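Local coordinates for protein UDP-N-Acetylenolpyruvylglucosamine Reductase (Thermus caldophilus, PDB 2GQT) that is an FAD-dependent reductase of cell-wall formation that probably uses NADPH to turn UDP-N-acetylenolpyruvylglucosamine into UDP-N-acetylmuramate, at residues A[27-30]-A[31-35]; A[132-136]-A[137-141]; A[206-209]-A[210-213]; A[220-223]-A[224-227]; A[241-244]-A[245-248]. All coordinates share one frame; numbering follows the deposited sequence.

Interaction 1. Residues A[27-30]-A[31-35]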
loop_
_atom_site.group_PDB
_atom_site.type_symbol
_atom_site.label_atom_id
_atom_site.label_comp_id
_atom_site.label_asym_id
_atom_site.label_seq_id
_atom_site.Cartn_x
_atom_site.Cartn_y
_atom_site.Cartn_z
ATOM N N THR A 27 -17.283 -2.727 -5.986
ATOM C CA THR A 27 -16.670 -1.498 -6.487
ATOM C C THR A 27 -17.648 -0.352 -6.272
ATOM O O THR A 27 -18.724 -0.318 -6.875
ATOM C CB THR A 27 -16.251 -1.635 -7.968
ATOM O OG1 THR A 27 -15.366 -2.752 -8.100
ATOM C CG2 THR A 27 -15.529 -0.386 -8.442
ATOM N N VAL A 28 -17.271 0.557 -5.377
ATOM C CA VAL A 28 -18.119 1.646 -4.890
ATOM C C VAL A 28 -17.749 2.948 -5.594
ATOM O O VAL A 28 -16.578 3.304 -5.635
ATOM C CB VAL A 28 -17.920 1.820 -3.349
ATOM C CG1 VAL A 28 -18.498 3.141 -2.859
ATOM C CG2 VAL A 28 -18.537 0.643 -2.594
ATOM N N GLU A 29 -18.744 3.664 -6.119
ATOM C CA GLU A 29 -18.498 4.919 -6.829
ATOM C C GLU A 29 -19.073 6.161 -6.155
ATOM O O GLU A 29 -18.737 7.282 -6.538
ATOM C CB GLU A 29 -19.046 4.835 -8.251
ATOM C CG GLU A 29 -18.299 3.858 -9.139
ATOM C CD GLU A 29 -18.759 3.913 -10.583
ATOM O OE1 GLU A 29 -19.865 4.430 -10.846
ATOM O OE2 GLU A 29 -18.013 3.429 -11.456
ATOM N N THR A 30 -19.935 5.963 -5.164
ATOM C CA THR A 30 -20.653 7.070 -4.535
ATOM C C THR A 30 -20.744 6.880 -3.028
ATOM O O THR A 30 -20.557 5.777 -2.511
ATOM C CB THR A 30 -22.101 7.206 -5.068
ATOM O OG1 THR A 30 -22.878 6.090 -4.622
ATOM C CG2 THR A 30 -22.133 7.274 -6.595
ATOM N N ARG A 31 -21.073 7.959 -2.326
ATOM C CA ARG A 31 -21.231 7.892 -0.878
ATOM C C ARG A 31 -22.358 6.930 -0.500
ATOM O O ARG A 31 -22.226 6.155 0.447
ATOM C CB ARG A 31 -21.472 9.281 -0.282
ATOM C CG ARG A 31 -20.349 10.288 -0.539
ATOM C CD ARG A 31 -20.432 11.469 0.415
ATOM N NE ARG A 31 -21.807 11.703 0.852
ATOM C CZ ARG A 31 -22.160 12.429 1.907
ATOM N NH1 ARG A 31 -21.247 13.025 2.664
ATOM N NH2 ARG A 31 -23.444 12.555 2.205
ATOM N N GLU A 32 -23.452 6.961 -1.263
ATOM C CA GLU A 32 -24.577 6.051 -1.026
ATOM C C GLU A 32 -24.221 4.586 -1.275
ATOM O O GLU A 32 -24.646 3.704 -0.530
ATOM C CB GLU A 32 -25.812 6.466 -1.839
ATOM C CG GLU A 32 -26.509 7.718 -1.316
ATOM C CD GLU A 32 -26.889 7.604 0.154
ATOM O OE1 GLU A 32 -27.522 6.595 0.538
ATOM O OE2 GLU A 32 -26.546 8.522 0.927
ATOM N N GLU A 33 -23.425 4.332 -2.311
ATOM C CA GLU A 33 -22.950 2.982 -2.586
ATOM C C GLU A 33 -22.022 2.494 -1.468
ATOM O O GLU A 33 -22.093 1.336 -1.072
ATOM C CB GLU A 33 -22.270 2.905 -3.958
ATOM C CG GLU A 33 -23.262 2.949 -5.137
ATOM C CD GLU A 33 -22.588 3.004 -6.501
ATOM O OE1 GLU A 33 -23.295 3.168 -7.521
ATOM O OE2 GLU A 33 -21.349 2.888 -6.567
ATOM N N LEU A 34 -21.178 3.384 -0.944
ATOM C CA LEU A 34 -20.322 3.040 0.204
ATOM C C LEU A 34 -21.140 2.678 1.447
ATOM O O LEU A 34 -20.829 1.701 2.129
ATOM C CB LEU A 34 -19.336 4.165 0.529
ATOM C CG LEU A 34 -18.289 3.809 1.595
ATOM C CD1 LEU A 34 -17.474 2.578 1.199
ATOM C CD2 LEU A 34 -17.387 4.989 1.866
ATOM N N LYS A 35 -22.185 3.460 1.728
ATOM C CA LYS A 35 -23.071 3.194 2.870
ATOM C C LYS A 35 -23.696 1.805 2.769
ATOM O O LYS A 35 -23.790 1.089 3.770
ATOM C CB LYS A 35 -24.144 4.282 2.999
ATOM C CG LYS A 35 -23.602 5.595 3.556
ATOM C CD LYS A 35 -24.478 6.788 3.209
ATOM C CE LYS A 35 -25.477 7.113 4.302
ATOM N NZ LYS A 35 -26.198 8.375 3.979
HETATM O O HOH W 1 -22.982 5.181 -9.552
#
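Thr30 and Glu33 brace each other where the helix opens after the strand ending at Val28. Thr30 OG1 accepts the backbone N-H of Glu33 at 3.0 Å, the N-cap bond; with chi1 at 69° the hydroxyl stands between its own backbone N and carbonyl carbon, turned over the first helical turn. Glu33 runs back past it in an extended chain, CG 3.2 Å from Thr30 OG1, until OE2 takes the N-H of Glu29 at 2.8 Å, nearly along the carboxylate C-O axis. In a strict capping box this returning bond would come from the N-cap amide; here the donor lies one residue earlier, and Thr30 N is buried without a partner. With alanine at Glu33, Glu29 N would probably lose its acceptor and the bend before the helix would be less firmly held. On the buried side, branched Val28 fills the angle of the bend, CG1 packing 3.6 Å from Leu34 CB, while backbone bonds from Val28 to Arg64 and Ala66 fix the strand. Threonine thus supplies a compact neutral acceptor and glutamate a longer, charged one, whose negative charge is likely to be favoured by the positive end of the helix dipole.

Interaction 2. Residues A[132-136]-A[137-141]. With CA (calcium ion), chain B.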
loop_
_atom_site.group_PDB
_atom_site.type_symbol
_atom_site.label_atom_id
_atom_site.label_comp_id
_atom_site.label_asym_id
_atom_site.label_seq_id
_atom_site.Cartn_x
_atom_site.Cartn_y
_atom_site.Cartn_z
ATOM N N GLU A 132 -10.735 12.455 5.472
ATOM C CA GLU A 132 -12.117 12.023 5.659
ATOM C C GLU A 132 -12.115 10.514 5.856
ATOM O O GLU A 132 -11.513 9.780 5.064
ATOM C CB GLU A 132 -12.990 12.409 4.468
ATOM C CG GLU A 132 -14.462 12.116 4.681
ATOM C CD GLU A 132 -15.292 12.453 3.465
ATOM O OE1 GLU A 132 -16.021 13.468 3.490
ATOM O OE2 GLU A 132 -15.209 11.702 2.482
ATOM N N VAL A 133 -12.765 10.061 6.927
ATOM C CA VAL A 133 -12.865 8.638 7.244
ATOM C C VAL A 133 -14.340 8.283 7.437
ATOM O O VAL A 133 -15.062 8.969 8.167
ATOM C CB VAL A 133 -12.077 8.268 8.525
ATOM C CG1 VAL A 133 -12.173 6.773 8.812
ATOM C CG2 VAL A 133 -10.624 8.685 8.418
ATOM N N PHE A 134 -14.771 7.225 6.764
ATOM C CA PHE A 134 -16.113 6.707 6.905
ATOM C C PHE A 134 -16.074 5.578 7.924
ATOM O O PHE A 134 -15.360 4.590 7.753
ATOM C CB PHE A 134 -16.620 6.192 5.553
ATOM C CG PHE A 134 -18.011 5.637 5.604
ATOM C CD1 PHE A 134 -18.234 4.282 5.799
ATOM C CD2 PHE A 134 -19.103 6.478 5.476
ATOM C CE1 PHE A 134 -19.535 3.776 5.863
ATOM C CE2 PHE A 134 -20.394 5.984 5.537
ATOM C CZ PHE A 134 -20.607 4.634 5.722
ATOM N N HIS A 135 -16.829 5.742 9.004
ATOM C CA HIS A 135 -16.942 4.710 10.024
ATOM C C HIS A 135 -18.249 4.883 10.779
ATOM O O HIS A 135 -18.783 5.988 10.856
ATOM C CB HIS A 135 -15.729 4.712 10.975
ATOM C CG HIS A 135 -15.565 5.965 11.790
ATOM N ND1 HIS A 135 -16.007 6.073 13.092
ATOM C CD2 HIS A 135 -14.928 7.127 11.518
ATOM C CE1 HIS A 135 -15.692 7.267 13.567
ATOM N NE2 HIS A 135 -15.033 7.925 12.631
ATOM N N ASP A 136 -18.759 3.780 11.327
ATOM C CA ASP A 136 -20.036 3.779 12.046
ATOM C C ASP A 136 -21.141 4.422 11.211
ATOM O O ASP A 136 -21.966 5.167 11.733
ATOM C CB ASP A 136 -19.906 4.485 13.406
ATOM C CG ASP A 136 -18.799 3.908 14.267
ATOM O OD1 ASP A 136 -18.762 2.678 14.450
ATOM O OD2 ASP A 136 -17.958 4.694 14.753
ATOM N N GLY A 137 -21.135 4.141 9.908
ATOM C CA GLY A 137 -22.174 4.622 9.004
ATOM C C GLY A 137 -22.135 6.092 8.610
ATOM O O GLY A 137 -23.065 6.579 7.968
ATOM N N ALA A 138 -21.067 6.804 8.969
ATOM C CA ALA A 138 -20.988 8.246 8.712
ATOM C C ALA A 138 -19.588 8.700 8.300
ATOM O O ALA A 138 -18.607 8.028 8.576
ATOM C CB ALA A 138 -21.455 9.029 9.929
ATOM N N PHE A 139 -19.507 9.848 7.633
ATOM C CA PHE A 139 -18.235 10.447 7.231
ATOM C C PHE A 139 -17.797 11.447 8.279
ATOM O O PHE A 139 -18.607 12.269 8.716
ATOM C CB PHE A 139 -18.395 11.178 5.897
ATOM C CG PHE A 139 -18.737 10.277 4.754
ATOM C CD1 PHE A 139 -17.735 9.704 3.976
ATOM C CD2 PHE A 139 -20.068 9.988 4.462
ATOM C CE1 PHE A 139 -18.052 8.855 2.916
ATOM C CE2 PHE A 139 -20.400 9.148 3.407
ATOM C CZ PHE A 139 -19.387 8.585 2.627
ATOM N N HIS A 140 -16.526 11.393 8.658
ATOM C CA HIS A 140 -15.976 12.303 9.656
ATOM C C HIS A 140 -14.646 12.865 9.157
ATOM O O HIS A 140 -13.909 12.183 8.448
ATOM C CB HIS A 140 -15.789 11.581 10.997
ATOM C CG HIS A 140 -17.061 11.016 11.547
ATOM N ND1 HIS A 140 -18.076 11.813 12.034
ATOM C CD2 HIS A 140 -17.504 9.741 11.645
ATOM C CE1 HIS A 140 -19.080 11.049 12.427
ATOM N NE2 HIS A 140 -18.757 9.788 12.207
ATOM N N VAL A 141 -14.333 14.100 9.519
ATOM C CA VAL A 141 -13.094 14.717 9.081
ATOM C C VAL A 141 -12.111 14.785 10.247
ATOM O O VAL A 141 -12.453 15.254 11.343
ATOM C CB VAL A 141 -13.356 16.120 8.479
ATOM C CG1 VAL A 141 -12.058 16.839 8.171
ATOM C CG2 VAL A 141 -14.205 16.005 7.218
HETATM CA CA CA B . -13.160 16.330 13.245
HETATM O O HOH W 2 -18.771 7.619 13.892
HETATM O O HOH W 3 -21.077 8.042 12.866
HETATM O O HOH W 4 -10.944 17.164 13.509
HETATM O O HOH W 5 -12.257 14.857 14.885
HETATM O O HOH W 6 -13.935 17.551 15.142
HETATM O O HOH W 7 -14.779 14.573 13.415
#
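Glu132 begins the pairing by bringing the carboxylate end of its extended side chain obliquely beside Phe139, with Glu132 OE2 3.6 Å from Phe139 CD1; the same oxygen has a salt bridge to Arg164 and a hydrogen bond with Thr163. Val133 exchanges two backbone hydrogen bonds with His140, N to O and O to N. Phe134 returns to the side of Glu132. With its CG swung opposite the backbone N (chi1 -180°), it drives the CD2 edge over the centre of the Phe139 ring, Phe134 CD2 3.6 Å from Phe139 CZ, an edge-to-face pair with planes at 60°. The far end of the ring lies against the turn, Phe134 CE2 3.5 Å from Gly137 C. His135, on the side of Val133, pairs with Ala138 through N to O and O to N and receives His140 over one ring face, His140 CD2 3.2 Å from His135 NE2. Its ND1 donates in the ring plane to Asp136 OD2 at 2.9 Å, while NE2 is bonded to Tyr142. Asp136 and Gly137 then take positive phi, easy for glycine and tolerated by aspartate. Opposite Glu132, Val141 turns its carbonyl O to a calcium ion at 2.3 Å, which also binds four waters. This is a tight antiparallel hairpin closed by a type I' turn; its second strand, 138-142, lies at a sheet edge, while the first pairs on with 161-171.

Interaction 3. Residues A[206-209]-A[210-213]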
loop_
_atom_site.group_PDB
_atom_site.type_symbol
_atom_site.label_atom_id
_atom_site.label_comp_id
_atom_site.label_asym_id
_atom_site.label_seq_id
_atom_site.Cartn_x
_atom_site.Cartn_y
_atom_site.Cartn_z
ATOM N N GLY A 206 18.108 -0.961 14.640
ATOM C CA GLY A 206 19.519 -0.791 14.302
ATOM C C GLY A 206 20.055 -1.840 13.347
ATOM O O GLY A 206 21.268 -2.047 13.257
ATOM N N GLN A 207 19.144 -2.503 12.636
ATOM C CA GLN A 207 19.492 -3.556 11.683
ATOM C C GLN A 207 18.744 -3.352 10.366
ATOM O O GLN A 207 17.792 -2.570 10.301
ATOM C CB GLN A 207 19.169 -4.936 12.274
ATOM C CG GLN A 207 20.020 -5.332 13.488
ATOM C CD GLN A 207 19.409 -6.466 14.308
ATOM O OE1 GLN A 207 18.939 -7.466 13.761
ATOM N NE2 GLN A 207 19.422 -6.313 15.628
ATOM N N SER A 208 19.180 -4.053 9.321
ATOM C CA SER A 208 18.525 -4.006 8.011
ATOM C C SER A 208 18.135 -5.402 7.547
ATOM O O SER A 208 18.996 -6.268 7.404
ATOM C CB SER A 208 19.441 -3.362 6.968
ATOM O OG SER A 208 19.005 -3.650 5.648
ATOM N N ALA A 209 16.840 -5.608 7.303
ATOM C CA ALA A 209 16.326 -6.902 6.839
ATOM C C ALA A 209 16.998 -7.379 5.545
ATOM O O ALA A 209 17.468 -8.513 5.480
ATOM C CB ALA A 209 14.811 -6.852 6.676
ATOM N N GLY A 210 17.057 -6.512 4.538
ATOM C CA GLY A 210 17.669 -6.855 3.257
ATOM C C GLY A 210 19.123 -7.268 3.384
ATOM O O GLY A 210 19.539 -8.288 2.831
ATOM N N ARG A 211 19.891 -6.475 4.131
ATOM C CA ARG A 211 21.306 -6.758 4.365
ATOM C C ARG A 211 21.494 -8.041 5.177
ATOM O O ARG A 211 22.362 -8.856 4.848
ATOM C CB ARG A 211 21.996 -5.570 5.046
ATOM C CG ARG A 211 23.485 -5.470 4.757
ATOM C CD ARG A 211 24.068 -4.134 5.202
ATOM N NE ARG A 211 23.303 -3.003 4.686
ATOM C CZ ARG A 211 22.697 -2.090 5.443
ATOM N NH1 ARG A 211 22.778 -2.143 6.768
ATOM N NH2 ARG A 211 22.020 -1.107 4.871
ATOM N N LEU A 212 20.676 -8.229 6.217
ATOM C CA LEU A 212 20.735 -9.448 7.034
ATOM C C LEU A 212 20.456 -10.690 6.192
ATOM O O LEU A 212 21.184 -11.675 6.273
ATOM C CB LEU A 212 19.761 -9.400 8.223
ATOM C CG LEU A 212 20.120 -8.548 9.449
ATOM C CD1 LEU A 212 18.901 -8.409 10.356
ATOM C CD2 LEU A 212 21.308 -9.112 10.234
ATOM N N ILE A 213 19.405 -10.625 5.378
ATOM C CA ILE A 213 19.024 -11.746 4.526
ATOM C C ILE A 213 20.136 -12.041 3.512
ATOM O O ILE A 213 20.497 -13.201 3.314
ATOM C CB ILE A 213 17.654 -11.489 3.856
ATOM C CG1 ILE A 213 16.541 -11.513 4.917
ATOM C CG2 ILE A 213 17.367 -12.520 2.762
ATOM C CD1 ILE A 213 15.212 -10.881 4.468
#
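Ser208 and Arg211 meet with the guanidinium laid flat against the serine methylene: Ser208 CB sits over one face of the group, toward its rim, and 3.6 Å from Arg211 NH1. The arginine chain, bent at chi3, turns back over the helix start to reach it. Ser208 OG, anti to its own N (chi1 163°), accepts the N-H of Arg211 in a straight but weak bond of 3.3 Å. Serine suits this place because its short hydroxyl can reach the first turn. Leu212 approaches from another side and crosses Gln207 obliquely, its CD1 3.5 Å from Gln207 OE1, while its CG lies 3.3 Å from Ser208 O. A serine in its place lacks this branched end and would probably leave a gap beside the Ser208 carbonyl and the Gln207 amide freer to turn. Leu212 N also bonds to Ser208 O at 2.8 Å, and Ile213 N to Ala209 O. Small Ala209 fits on the buried side, where Asn203 OD1 accepts its N-H and its side chain comes within about 7 Å of that of Cys199, probably the proton donor. Such serine N-capping marks the start of helix 209-215 in the C-terminal domain of MurB.

Interaction 4. Residues A[220-223]-A[224-227]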
loop_
_atom_site.group_PDB
_atom_site.type_symbol
_atom_site.label_atom_id
_atom_site.label_comp_id
_atom_site.label_asym_id
_atom_site.label_seq_id
_atom_site.Cartn_x
_atom_site.Cartn_y
_atom_site.Cartn_z
ATOM N N GLY A 220 17.917 -16.009 -3.643
ATOM C CA GLY A 220 17.825 -17.119 -4.578
ATOM C C GLY A 220 17.156 -18.388 -4.084
ATOM O O GLY A 220 16.895 -19.288 -4.879
ATOM N N LEU A 221 16.881 -18.480 -2.784
ATOM C CA LEU A 221 16.134 -19.628 -2.273
ATOM C C LEU A 221 14.712 -19.587 -2.803
ATOM O O LEU A 221 14.078 -18.524 -2.827
ATOM C CB LEU A 221 16.154 -19.686 -0.753
ATOM C CG LEU A 221 17.457 -20.197 -0.130
ATOM C CD1 LEU A 221 17.323 -20.238 1.376
ATOM C CD2 LEU A 221 17.870 -21.569 -0.656
ATOM N N ARG A 222 14.219 -20.753 -3.214
ATOM C CA ARG A 222 12.990 -20.851 -3.996
ATOM C C ARG A 222 12.084 -21.958 -3.459
ATOM O O ARG A 222 12.532 -23.091 -3.262
ATOM C CB ARG A 222 13.338 -21.112 -5.472
ATOM C CG ARG A 222 12.164 -21.100 -6.449
ATOM C CD ARG A 222 12.653 -21.171 -7.897
ATOM N NE ARG A 222 11.540 -21.254 -8.839
ATOM C CZ ARG A 222 11.653 -21.212 -10.164
ATOM N NH1 ARG A 222 12.841 -21.077 -10.741
ATOM N NH2 ARG A 222 10.565 -21.296 -10.919
ATOM N N VAL A 223 10.821 -21.613 -3.206
ATOM C CA VAL A 223 9.767 -22.593 -2.929
ATOM C C VAL A 223 8.751 -22.461 -4.061
ATOM O O VAL A 223 8.041 -21.456 -4.157
ATOM C CB VAL A 223 9.093 -22.376 -1.546
ATOM C CG1 VAL A 223 7.993 -23.419 -1.317
ATOM C CG2 VAL A 223 10.131 -22.424 -0.417
ATOM N N GLY A 224 8.699 -23.462 -4.933
ATOM C CA GLY A 224 7.830 -23.416 -6.107
ATOM C C GLY A 224 8.214 -22.262 -7.015
ATOM O O GLY A 224 9.332 -22.212 -7.516
ATOM N N ASP A 225 7.291 -21.322 -7.210
ATOM C CA ASP A 225 7.559 -20.110 -7.993
ATOM C C ASP A 225 7.820 -18.860 -7.124
ATOM O O ASP A 225 7.937 -17.750 -7.649
ATOM C CB ASP A 225 6.420 -19.843 -8.991
ATOM C CG ASP A 225 6.552 -20.640 -10.291
ATOM O OD1 ASP A 225 7.530 -21.402 -10.469
ATOM O OD2 ASP A 225 5.656 -20.494 -11.151
ATOM N N ALA A 226 7.890 -19.037 -5.806
ATOM C CA ALA A 226 8.256 -17.961 -4.885
ATOM C C ALA A 226 9.767 -17.987 -4.663
ATOM O O ALA A 226 10.339 -19.050 -4.418
ATOM C CB ALA A 226 7.518 -18.116 -3.568
ATOM N N MET A 227 10.423 -16.839 -4.775
ATOM C CA MET A 227 11.872 -16.808 -4.601
ATOM C C MET A 227 12.306 -15.540 -3.897
ATOM O O MET A 227 11.739 -14.482 -4.143
ATOM C CB MET A 227 12.583 -16.920 -5.959
ATOM C CG MET A 227 14.093 -17.088 -5.843
ATOM S SD MET A 227 14.944 -17.218 -7.409
ATOM C CE MET A 227 14.792 -15.539 -7.983
HETATM O O HOH W 8 11.513 -25.275 -5.591
#
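Arg222 reaches along the hairpin to its turn, following the Gly224 carbonyl from CG to NE. Arg222 CB stands 3.8 Å from Ala226 O and 4.1 Å from the CG of Met227, its neighbour on the same side of the paired strands. Arg222 CG slips in beside two carbonyls, 3.2 Å from Gly224 O and 3.4 Å from Ala226 O. Because CG is set opposite the backbone N (chi1 -174°) and the chain stays extended to NE, the side chain runs straight toward the turn. CD skirts Gly224 O, and NE then donates to that oxygen at 2.7 Å, nearly along the carbonyl axis. At the tip NH2 bonds Asp225 OD1 at 3.1 Å, a salt bridge that lies in the guanidinium plane yet reaches the carboxylate from above its plane, the two groups being turned 46° apart. Asp225 OD2 is taken up by Gln241 N, so the aspartate joins the hairpin tip to the chain leading into the next helix. Val223 and Ala226 pair by two backbone bonds, their side chains on the other face, against Asp246 of that helix. Between them Gly224 and Asp225 form a type II' turn; a side chain at Gly224 would clash with Val223 O, hence glycine. The long, multiply donating arginine thus grips both turn residues, tying down the Gly224 carbonyl and meeting the carboxylate, probably offsetting its charge, which probably stiffens the turn.

Interaction 5. Residues A[241-244]-A[245-248]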
loop_
_atom_site.group_PDB
_atom_site.type_symbol
_atom_site.label_atom_id
_atom_site.label_comp_id
_atom_site.label_asym_id
_atom_site.label_seq_id
_atom_site.Cartn_x
_atom_site.Cartn_y
_atom_site.Cartn_z
ATOM N N GLN A 241 3.577 -18.588 -11.249
ATOM C CA GLN A 241 2.349 -19.124 -10.680
ATOM C C GLN A 241 2.521 -19.495 -9.212
ATOM O O GLN A 241 2.010 -20.521 -8.758
ATOM C CB GLN A 241 1.859 -20.328 -11.497
ATOM C CG GLN A 241 1.293 -19.976 -12.871
ATOM C CD GLN A 241 0.553 -21.132 -13.516
ATOM O OE1 GLN A 241 -0.616 -21.006 -13.876
ATOM N NE2 GLN A 241 1.230 -22.268 -13.659
ATOM N N ALA A 242 3.227 -18.646 -8.463
ATOM C CA ALA A 242 3.389 -18.868 -7.030
ATOM C C ALA A 242 2.029 -18.981 -6.364
ATOM O O ALA A 242 1.078 -18.277 -6.729
ATOM C CB ALA A 242 4.197 -17.745 -6.385
ATOM N N ARG A 243 1.934 -19.893 -5.405
ATOM C CA ARG A 243 0.800 -19.932 -4.506
ATOM C C ARG A 243 1.199 -19.221 -3.225
ATOM O O ARG A 243 2.387 -19.180 -2.879
ATOM C CB ARG A 243 0.403 -21.374 -4.200
ATOM C CG ARG A 243 -0.112 -22.159 -5.404
ATOM C CD ARG A 243 0.964 -23.045 -6.012
ATOM N NE ARG A 243 1.279 -24.194 -5.159
ATOM C CZ ARG A 243 0.664 -25.375 -5.223
ATOM N NH1 ARG A 243 -0.311 -25.583 -6.101
ATOM N NH2 ARG A 243 1.023 -26.354 -4.404
ATOM N N ALA A 244 0.217 -18.667 -2.518
ATOM C CA ALA A 244 0.487 -18.026 -1.234
ATOM C C ALA A 244 1.168 -18.986 -0.260
ATOM O O ALA A 244 2.003 -18.566 0.539
ATOM C CB ALA A 244 -0.784 -17.456 -0.626
ATOM N N LYS A 245 0.822 -20.272 -0.346
ATOM C CA LYS A 245 1.441 -21.315 0.478
ATOM C C LYS A 245 2.965 -21.353 0.311
ATOM O O LYS A 245 3.704 -21.538 1.283
ATOM C CB LYS A 245 0.815 -22.677 0.146
ATOM C CG LYS A 245 1.602 -23.887 0.595
ATOM C CD LYS A 245 0.824 -25.162 0.368
ATOM C CE LYS A 245 0.725 -25.530 -1.096
ATOM N NZ LYS A 245 0.307 -26.956 -1.230
ATOM N N ASP A 246 3.411 -21.171 -0.929
ATOM C CA ASP A 246 4.838 -21.148 -1.260
ATOM C C ASP A 246 5.518 -19.926 -0.668
ATOM O O ASP A 246 6.617 -20.024 -0.127
ATOM C CB ASP A 246 5.045 -21.119 -2.770
ATOM C CG ASP A 246 4.371 -22.264 -3.472
ATOM O OD1 ASP A 246 4.536 -23.410 -3.012
ATOM O OD2 ASP A 246 3.688 -22.011 -4.493
ATOM N N VAL A 247 4.865 -18.774 -0.794
ATOM C CA VAL A 247 5.368 -17.540 -0.205
ATOM C C VAL A 247 5.506 -17.696 1.316
ATOM O O VAL A 247 6.548 -17.346 1.875
ATOM C CB VAL A 247 4.466 -16.338 -0.556
ATOM C CG1 VAL A 247 4.963 -15.091 0.155
ATOM C CG2 VAL A 247 4.420 -16.133 -2.064
ATOM N N LEU A 248 4.472 -18.219 1.981
ATOM C CA LEU A 248 4.524 -18.419 3.443
ATOM C C LEU A 248 5.632 -19.377 3.858
ATOM O O LEU A 248 6.300 -19.159 4.865
ATOM C CB LEU A 248 3.188 -18.923 3.998
ATOM C CG LEU A 248 2.013 -17.943 4.110
ATOM C CD1 LEU A 248 0.761 -18.721 4.471
ATOM C CD2 LEU A 248 2.267 -16.822 5.122
#
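Arg243 and Asp246 form half of a capping box at the start of helix 244-257: Asp246, three residues past the N-cap Arg243, turns its carboxylate back, and its OD2 accepts Arg243 N-H at 2.9 Å, on the anti side of the oxygen. Aspartate is long enough to reach back, its CG, anti to the carbonyl carbon (chi1 -56°), sending OD2 to Arg243 N. Arg243 offers no side-chain acceptor to Asp246 N, which bonds weakly to Arg243 O; Asp55 caps the two preceding amides, Ala244 N and Lys245 N. This inner part is tight: besides the Asp246 bond, Leu248 N meets Ala244 O at 2.9 Å, and Ala244 and Val247, small enough to be buried, press against Leu52. The bond from Val247 N to Arg243 O is longer, 3.3 Å. Toward the exposed side the hold slackens. The Arg243 chain, bent at chi2 and chi3, turns back so that the edge of its guanidinium meets the carboxylate, the two planes 15° apart and nearly shared, but Arg243 NE reaches Asp246 OD2 only by a weak, bent salt bridge of 3.3 Å. Lys245, exposed like Arg243, runs alongside it, and their like charges come close, a closeness that solvent, Asp55 and the Asp246 carboxylate probably ease. At their ends Arg243 NH2 lies 3.3 Å from Lys245 NZ and 3.4 Å from Lys245 CE.

Overall arrangement
The five contacts follow one another along the chain and fall into two well-separated groups. Interactions 1 and 2 touch in the FAD-binding part: Leu34 and Arg31 of helix 31-37 pack on Phe134 and Phe139, joining that helix to the hairpin, their centres 13 Å apart. Interactions 3, 4 and 5 share the C-terminal domain. There helix 209-215 leads on to the hairpin 222-228, which lies against the start of helix 244-257, so that interactions 4 and 5 have centres only 9 Å apart, whereas interaction 3 is 20 Å from interaction 4, centre to centre. Between the centres of interactions 1 and 4 the distance is about 40 Å. Three helix starts and two hairpin turns are thus split between the FAD-binding part and the C-terminal domain.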